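Local coordinates for protein putative alpha-L-fucosidase (Bacteroides thetaiotaomicron, PDB 4H41) that is a putative alpha-L-fucosidase, probably a TIM-barrel glycoside hydrolase that acts on host glycans in carbohydrate metabolism, at residues Gln49-Lys54 with Glu312-Met317. Sequence-based numbering, arbitrary orientation.
Sequences QNWGEK and EFSHFM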
loop_
_atom_site.group_PDB
_atom_site.type_symbol
_atom_site.label_atom_id
_atom_site.label_comp_id
_atom_site.label_asym_id
_atom_site.label_seq_id
_atom_site.Cartn_x
_atom_site.Cartn_y
_atom_site.Cartn_z
ATOM N N GLN B 49 3.455 -2.739 12.768
ATOM C CA GLN B 49 4.883 -2.495 12.442
ATOM C C GLN B 49 5.826 -3.480 13.129
ATOM O O GLN B 49 6.995 -3.450 12.837
ATOM C CB GLN B 49 5.312 -1.065 12.751
ATOM C CG GLN B 49 4.471 -0.055 11.959
ATOM C CD GLN B 49 5.164 1.261 11.849
ATOM O OE1 GLN B 49 6.079 1.403 11.065
ATOM N NE2 GLN B 49 4.757 2.238 12.628
ATOM N N ASN B 50 5.326 -4.328 14.025
ATOM C CA ASN B 50 6.085 -5.400 14.695
ATOM C C ASN B 50 7.204 -4.818 15.565
ATOM O O ASN B 50 8.265 -5.412 15.724
ATOM C CB ASN B 50 6.613 -6.416 13.675
ATOM C CG ASN B 50 5.465 -7.241 13.166
ATOM O OD1 ASN B 50 4.807 -7.892 13.973
ATOM N ND2 ASN B 50 5.256 -7.296 11.851
ATOM N N TRP B 51 6.916 -3.694 16.182
ATOM C CA TRP B 51 7.856 -3.064 17.091
ATOM C C TRP B 51 7.861 -3.748 18.449
ATOM O O TRP B 51 6.830 -4.261 18.887
ATOM C CB TRP B 51 7.487 -1.591 17.298
ATOM C CG TRP B 51 7.753 -0.702 16.141
ATOM C CD1 TRP B 51 8.331 -1.022 14.948
ATOM C CD2 TRP B 51 7.452 0.696 16.084
ATOM N NE1 TRP B 51 8.376 0.087 14.136
ATOM C CE2 TRP B 51 7.904 1.172 14.836
ATOM C CE3 TRP B 51 6.890 1.597 16.989
ATOM C CZ2 TRP B 51 7.707 2.503 14.433
ATOM C CZ3 TRP B 51 6.713 2.915 16.603
ATOM C CH2 TRP B 51 7.128 3.354 15.330
ATOM N N GLY B 52 9.028 -3.743 19.082
ATOM C CA GLY B 52 9.235 -4.189 20.443
ATOM C C GLY B 52 9.486 -2.981 21.323
ATOM O O GLY B 52 9.347 -1.830 20.882
ATOM N N GLU B 53 9.835 -3.222 22.585
ATOM C CA GLU B 53 10.042 -2.118 23.527
ATOM C C GLU B 53 11.148 -1.161 23.066
ATOM O O GLU B 53 11.025 0.034 23.283
ATOM C CB GLU B 53 10.359 -2.639 24.928
ATOM C CG GLU B 53 10.348 -1.510 25.947
ATOM C CD GLU B 53 10.131 -1.895 27.387
ATOM O OE1 GLU B 53 9.352 -2.839 27.657
ATOM O OE2 GLU B 53 10.610 -1.134 28.255
ATOM N N LYS B 54 12.202 -1.659 22.416
ATOM C CA LYS B 54 13.281 -0.769 21.933
ATOM C C LYS B 54 12.773 0.272 20.945
ATOM O O LYS B 54 13.092 1.470 21.050
ATOM C CB LYS B 54 14.379 -1.592 21.272
ATOM C CG LYS B 54 15.604 -0.809 20.859
ATOM C CD LYS B 54 16.590 -1.711 20.112
ATOM C CE LYS B 54 17.998 -1.207 20.211
ATOM N NZ LYS B 54 18.913 -1.888 19.251
ATOM N N GLU B 312 -2.172 9.052 13.421
ATOM C CA GLU B 312 -1.435 8.418 14.512
ATOM C C GLU B 312 0.032 8.668 14.290
ATOM O O GLU B 312 0.513 8.451 13.176
ATOM C CB GLU B 312 -1.720 6.903 14.534
ATOM C CG GLU B 312 -1.179 6.203 15.771
ATOM C CD GLU B 312 -0.209 5.047 15.576
ATOM O OE1 GLU B 312 0.371 4.941 14.476
ATOM O OE2 GLU B 312 -0.001 4.264 16.532
ATOM N N PHE B 313 0.729 9.105 15.301
ATOM C CA PHE B 313 2.138 9.467 15.136
ATOM C C PHE B 313 3.007 8.324 14.634
ATOM O O PHE B 313 3.761 8.530 13.666
ATOM C CB PHE B 313 2.708 9.999 16.434
ATOM C CG PHE B 313 4.152 10.400 16.360
ATOM C CD1 PHE B 313 5.159 9.484 16.637
ATOM C CD2 PHE B 313 4.511 11.701 16.064
ATOM C CE1 PHE B 313 6.500 9.846 16.541
ATOM C CE2 PHE B 313 5.854 12.052 15.940
ATOM C CZ PHE B 313 6.839 11.125 16.200
ATOM N N SER B 314 2.975 7.172 15.311
ATOM C CA SER B 314 3.925 6.080 15.001
ATOM C C SER B 314 3.935 5.639 13.529
ATOM O O SER B 314 4.993 5.285 13.028
ATOM C CB SER B 314 3.712 4.890 15.906
ATOM O OG SER B 314 3.910 5.332 17.246
ATOM N N HIS B 315 2.778 5.544 12.891
ATOM C CA HIS B 315 2.724 5.161 11.486
ATOM C C HIS B 315 2.859 6.331 10.551
ATOM O O HIS B 315 3.423 6.186 9.442
ATOM C CB HIS B 315 1.392 4.470 11.166
ATOM C CG HIS B 315 1.288 3.060 11.663
ATOM N ND1 HIS B 315 0.955 2.777 12.964
ATOM C CD2 HIS B 315 1.454 1.893 10.998
ATOM C CE1 HIS B 315 0.930 1.453 13.057
ATOM N NE2 HIS B 315 1.178 0.892 11.883
ATOM N N PHE B 316 2.225 7.458 10.896
ATOM C CA PHE B 316 2.057 8.524 9.925
ATOM C C PHE B 316 2.920 9.765 10.100
ATOM O O PHE B 316 2.994 10.529 9.147
ATOM C CB PHE B 316 0.582 8.891 9.818
ATOM C CG PHE B 316 -0.232 7.665 9.456
ATOM C CD1 PHE B 316 -0.099 7.067 8.214
ATOM C CD2 PHE B 316 -1.099 7.085 10.372
ATOM C CE1 PHE B 316 -0.828 5.924 7.876
ATOM C CE2 PHE B 316 -1.849 5.946 10.021
ATOM C CZ PHE B 316 -1.672 5.355 8.794
HETATM N N MSE B 317 3.605 9.953 11.230
HETATM C CA MSE B 317 4.507 11.086 11.417
HETATM C C MSE B 317 5.853 10.707 11.955
HETATM O O MSE B 317 6.683 11.582 12.127
HETATM C CB MSE B 317 3.880 12.131 12.357
HETATM C CG MSE B 317 2.556 12.591 11.933
HETATM SE SE MSE B 317 1.871 14.006 13.160
HETATM C CE MSE B 317 3.292 15.330 12.877
#
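With CG of Gln49 beside its backbone N (chi1 -59°) and the chain stretched out beyond it (chi2 -159°), the carboxamide is carried across to Ser314 and His315; His315, its CG likewise beside the backbone N, presents one ring face to it. Gln49 NE2 sits over the centre of that imidazole, and the amide and ring planes are 36° apart. Gln49 CG lies over the same face, above His315 NE2 at 3.4 Å. The same amide nitrogen donates to the backbone, with Gln49 NE2 3.1 Å from Ser314 O; the carbonyl oxygen lies almost in the amide plane, but the donor stands well above the carbonyl plane. At the other end of the carboxamide, Gln49 OE1 takes the N-H of Ala322, so both polar ends of this buried group are engaged. Trp51 closes in from the far side of the amide: Gln49 NE2 lies over one face of the indole, toward its rim, and Trp51 CZ3 meets Ser314 CB obliquely at 3.7 Å. Ser314 OG is hydrogen-bonded to Asp59 on helix 53-65.

The imidazole's rotation is fixed at both nitrogens. His315 ND1 donates to Glu312 OE1 at 2.7 Å, almost in the ring plane, while His315 NE2 is hydrogen-bonded to Pro47 O. Glu312 OE1 also accepts from His315 N at 2.9 Å, capping the short helix 313-316. The arrangement joins the loops that follow strands 34-39 and 307-310, the first and last strands, which lie side by side in the closed eight-stranded (beta/alpha) TIM barrel.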